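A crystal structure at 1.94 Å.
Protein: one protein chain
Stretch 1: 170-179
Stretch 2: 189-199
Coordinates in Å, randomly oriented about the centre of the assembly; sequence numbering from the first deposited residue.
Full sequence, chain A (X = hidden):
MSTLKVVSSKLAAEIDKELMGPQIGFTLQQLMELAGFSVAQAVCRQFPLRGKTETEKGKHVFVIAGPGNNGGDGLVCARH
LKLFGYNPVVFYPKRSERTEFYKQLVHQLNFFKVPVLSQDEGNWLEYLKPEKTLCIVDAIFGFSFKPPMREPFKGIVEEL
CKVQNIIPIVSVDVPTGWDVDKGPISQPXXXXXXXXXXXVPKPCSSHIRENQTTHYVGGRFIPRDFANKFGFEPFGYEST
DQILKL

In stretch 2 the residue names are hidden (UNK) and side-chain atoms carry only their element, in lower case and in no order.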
# COMPACT_ATOMS: atom_id res chain seq x y z
N VAL A 170 7.45 0.08 -2.45
CA VAL A 170 6.14 0.08 -3.09
C VAL A 170 5.19 0.73 -2.09
O VAL A 170 4.86 0.13 -1.06
CB VAL A 170 5.64 -1.37 -3.34
CG1 VAL A 170 4.25 -1.35 -3.97
CG2 VAL A 170 6.64 -2.11 -4.25
N SER A 171 4.75 1.96 -2.37
CA SER A 171 3.86 2.68 -1.46
C SER A 171 2.38 2.43 -1.71
O SER A 171 1.90 2.52 -2.84
CB SER A 171 4.11 4.20 -1.54
OG SER A 171 5.34 4.54 -0.94
N VAL A 172 1.67 2.11 -0.63
CA VAL A 172 0.24 1.84 -0.69
C VAL A 172 -0.57 3.13 -0.58
O VAL A 172 -0.50 3.85 0.43
CB VAL A 172 -0.20 0.88 0.44
CG1 VAL A 172 -1.67 0.54 0.28
CG2 VAL A 172 0.65 -0.38 0.39
N ASP A 173 -1.34 3.40 -1.63
CA ASP A 173 -2.21 4.56 -1.75
C ASP A 173 -1.46 5.87 -1.96
O ASP A 173 -1.62 6.53 -2.99
CB ASP A 173 -3.14 4.66 -0.54
CG ASP A 173 -4.30 5.59 -0.81
OD1 ASP A 173 -4.80 5.58 -1.95
OD2 ASP A 173 -4.72 6.31 0.12
N VAL A 174 -0.65 6.26 -0.97
CA VAL A 174 0.15 7.47 -1.03
C VAL A 174 1.48 7.21 -0.32
O VAL A 174 1.56 6.35 0.56
CB VAL A 174 -0.55 8.68 -0.33
CG1 VAL A 174 -1.76 9.12 -1.13
CG2 VAL A 174 -0.95 8.32 1.09
N PRO A 175 2.55 7.92 -0.70
CA PRO A 175 3.86 7.73 -0.07
C PRO A 175 3.77 8.24 1.37
O PRO A 175 3.39 9.39 1.60
CB PRO A 175 4.79 8.59 -0.92
CG PRO A 175 4.11 8.61 -2.27
CD PRO A 175 2.67 8.79 -1.89
N THR A 176 4.10 7.39 2.34
CA THR A 176 4.03 7.79 3.74
C THR A 176 4.92 9.01 4.00
O THR A 176 6.07 9.06 3.58
CB THR A 176 4.44 6.62 4.65
OG1 THR A 176 3.50 5.55 4.49
CG2 THR A 176 4.47 7.06 6.11
N GLY A 177 4.37 10.01 4.68
CA GLY A 177 5.15 11.20 4.98
C GLY A 177 4.94 12.34 4.00
O GLY A 177 5.35 13.47 4.26
N TRP A 178 4.32 12.05 2.86
CA TRP A 178 4.04 13.08 1.85
C TRP A 178 2.76 13.80 2.23
O TRP A 178 1.89 13.24 2.90
CB TRP A 178 3.84 12.46 0.46
CG TRP A 178 5.10 12.06 -0.26
CD1 TRP A 178 6.30 11.72 0.29
CD2 TRP A 178 5.25 11.91 -1.68
NE1 TRP A 178 7.19 11.36 -0.70
CE2 TRP A 178 6.57 11.47 -1.92
CE3 TRP A 178 4.40 12.11 -2.78
CZ2 TRP A 178 7.07 11.21 -3.21
CZ3 TRP A 178 4.89 11.86 -4.07
CH2 TRP A 178 6.22 11.41 -4.27
N ASP A 179 2.64 15.06 1.82
CA ASP A 179 1.41 15.79 2.09
C ASP A 179 0.45 15.24 1.05
O ASP A 179 0.67 15.40 -0.15
CB ASP A 179 1.61 17.29 1.91
CG ASP A 179 0.38 18.09 2.29
OD1 ASP A 179 -0.67 17.91 1.64
OD2 ASP A 179 0.46 18.88 3.25
N UNK A 189 12.46 12.50 2.36
CA UNK A 189 11.16 12.13 1.83
C UNK A 189 11.20 10.79 1.09
O UNK A 189 12.17 10.47 0.40
o UNK A 189 9.34 13.07 0.50
c UNK A 189 10.69 13.24 0.88
N UNK A 190 10.14 10.00 1.24
CA UNK A 190 10.05 8.71 0.57
C UNK A 190 10.03 8.92 -0.94
O UNK A 190 9.32 9.79 -1.45
c UNK A 190 8.83 7.56 2.47
c UNK A 190 8.76 7.96 0.99
c UNK A 190 8.55 6.72 0.12
c UNK A 190 9.89 6.54 2.78
N UNK A 191 10.82 8.12 -1.65
CA UNK A 191 10.91 8.15 -3.12
C UNK A 191 10.61 6.71 -3.55
O UNK A 191 11.52 5.92 -3.80
c UNK A 191 12.32 8.55 -3.57
c UNK A 191 12.53 8.39 -5.07
n UNK A 191 11.46 8.10 -5.80
o UNK A 191 13.65 8.53 -5.57
N UNK A 192 9.32 6.37 -3.65
CA UNK A 192 8.89 5.02 -4.04
C UNK A 192 9.19 4.60 -5.47
O UNK A 192 9.07 5.39 -6.40
c UNK A 192 7.40 5.05 -3.74
c UNK A 192 7.03 6.45 -4.10
c UNK A 192 8.16 7.26 -3.49
N UNK A 193 9.56 3.33 -5.64
CA UNK A 193 9.82 2.79 -6.98
C UNK A 193 8.47 2.52 -7.61
O UNK A 193 8.32 2.54 -8.84
c UNK A 193 10.63 1.49 -6.88
N UNK A 194 7.47 2.27 -6.77
CA UNK A 194 6.12 2.01 -7.24
C UNK A 194 5.10 2.67 -6.31
O UNK A 194 5.25 2.65 -5.08
c UNK A 194 4.40 0.24 -7.81
c UNK A 194 6.84 -0.26 -8.09
c UNK A 194 5.80 0.48 -7.25
N UNK A 195 4.07 3.27 -6.90
CA UNK A 195 3.00 3.87 -6.12
C UNK A 195 1.71 3.19 -6.55
O UNK A 195 1.41 3.13 -7.74
c UNK A 195 2.89 5.38 -6.38
c UNK A 195 1.60 7.52 -6.20
c UNK A 195 1.66 6.06 -5.76
c UNK A 195 1.71 5.96 -4.24
N UNK A 196 0.97 2.65 -5.60
CA UNK A 196 -0.29 1.99 -5.92
C UNK A 196 -1.40 2.80 -5.30
O UNK A 196 -1.70 2.66 -4.11
c UNK A 196 -1.70 -0.09 -5.75
c UNK A 196 -0.36 0.55 -5.36
c UNK A 196 0.80 -0.28 -5.89
N UNK A 197 -1.99 3.69 -6.10
CA UNK A 197 -3.09 4.51 -5.63
C UNK A 197 -4.30 3.60 -5.47
O UNK A 197 -4.50 2.68 -6.26
o UNK A 197 -2.33 6.55 -6.73
c UNK A 197 -3.41 5.62 -6.65
N UNK A 198 -5.10 3.84 -4.44
CA UNK A 198 -6.28 3.04 -4.18
C UNK A 198 -7.55 3.85 -4.40
O UNK A 198 -7.66 4.99 -3.94
c UNK A 198 -6.24 2.47 -2.76
c UNK A 198 -5.25 0.26 -3.40
c UNK A 198 -5.10 1.47 -2.48
c UNK A 198 -5.14 1.04 -1.03
N UNK A 199 -8.50 3.25 -5.12
CA UNK A 199 -9.79 3.86 -5.46
C UNK A 199 -9.57 4.92 -6.54
O UNK A 199 -10.08 4.80 -7.65
o UNK A 199 -10.68 3.50 -3.22
c UNK A 199 -10.47 4.50 -4.22
c UNK A 199 -11.82 5.10 -4.61
O HOH W 1 -2.58 8.55 -4.76
O HOH W 2 8.00 10.81 3.16
O HOH W 3 7.57 14.50 2.59

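Position 189 carries one carbon and then one oxygen. The oxygen lies 3.0 Å from NE1 of W178, and it donates to a water that in turn donates to the carbonyl O of G177. This is the short hydroxymethyl of serine, and S189 thus puts a small polar group beside the indole nitrogen.

At position 190 four carbons fork at the first, one arm being two carbons long. The CA-to-CB bond points toward stretch 1, and the carbons approach T176 O and P175 CB. This is isoleucine: I190 CG1 lies 3.3 Å from T176 O and I190 CG2 lies 4.3 Å from P175 CB. A beta-branched hydrocarbon suits this buried pocket. Its backbone also serves: W178 NE1 donates to I190 O at 2.8 Å, at the edge of the ring, and a water joins I190 N to T176 O.

Position 191 has two carbons, the second bearing one oxygen and one nitrogen, and points away from stretch 1 without touching it. The amide makes it asparagine, a polar side chain that is readily left partly exposed.

Three carbons at position 192 close a ring onto the backbone N, near P175 CG, S171 OG and W178 CZ2, so it is proline. P192 CG packs 4.1 Å from P175 CG, P192 CB is 3.5 Å from S171 OG, and P192 CD is 4.1 Å from W178 CZ2. The compact ring fills the space among these residues.

Position 193 has a single carbon, directed sideways and out of contact with stretch 1. It is alanine; a lone methyl suffices at this partly exposed place.

At position 194 one carbon bears two more, and the fork carbon lies 4.1 Å from V170 CG2. This is valine; beta-branched residues fit extended backbone well.

At position 195 four carbons fork at the second, on the sheet face shared with S171, and approach P175 CD and D173 O. This is leucine, whose longer reach brings L195 CD1 to 3.8 Å from P175 CD and 3.6 Å from D173 O.

Position 196, one carbon carrying two, faces V170 CG1 on the side shared with V170 and V172. It is again valine: V196 CG2 meets V170 CG1 at 4.1 Å, continuing the apolar layer.

Position 197 has one carbon and one oxygen and points away overall. It is serine, short and polar enough to meet a water 2.8 Å from S197 OG, which donates to D173 O.

Position 198 has four carbons forked at the second, near V172 CG1. It is leucine, long enough to place L198 CD1 3.7 Å from V172 CG1.

Position 199 has one carbon carrying an oxygen and a carbon, beyond contact. It is threonine, whose hydroxyl suits a partly exposed loop.

The contact is built on parallel strand pairing. S171 N gives to V194 O at 2.8 Å, V196 N to S171 O at 2.9 Å, and D173 N to V196 O at 2.6 Å. Where the strand of stretch 1 ends, the D173 carboxylate takes over, D173 OD1 accepting from L198 N at 3.1 Å. Valines pack along one face; the loop before the strand of stretch 2, with I190 and P192, packs against P175 and W178, which follow the strand of stretch 1.

Stretch 2 189-199: SINPAVLVSLT
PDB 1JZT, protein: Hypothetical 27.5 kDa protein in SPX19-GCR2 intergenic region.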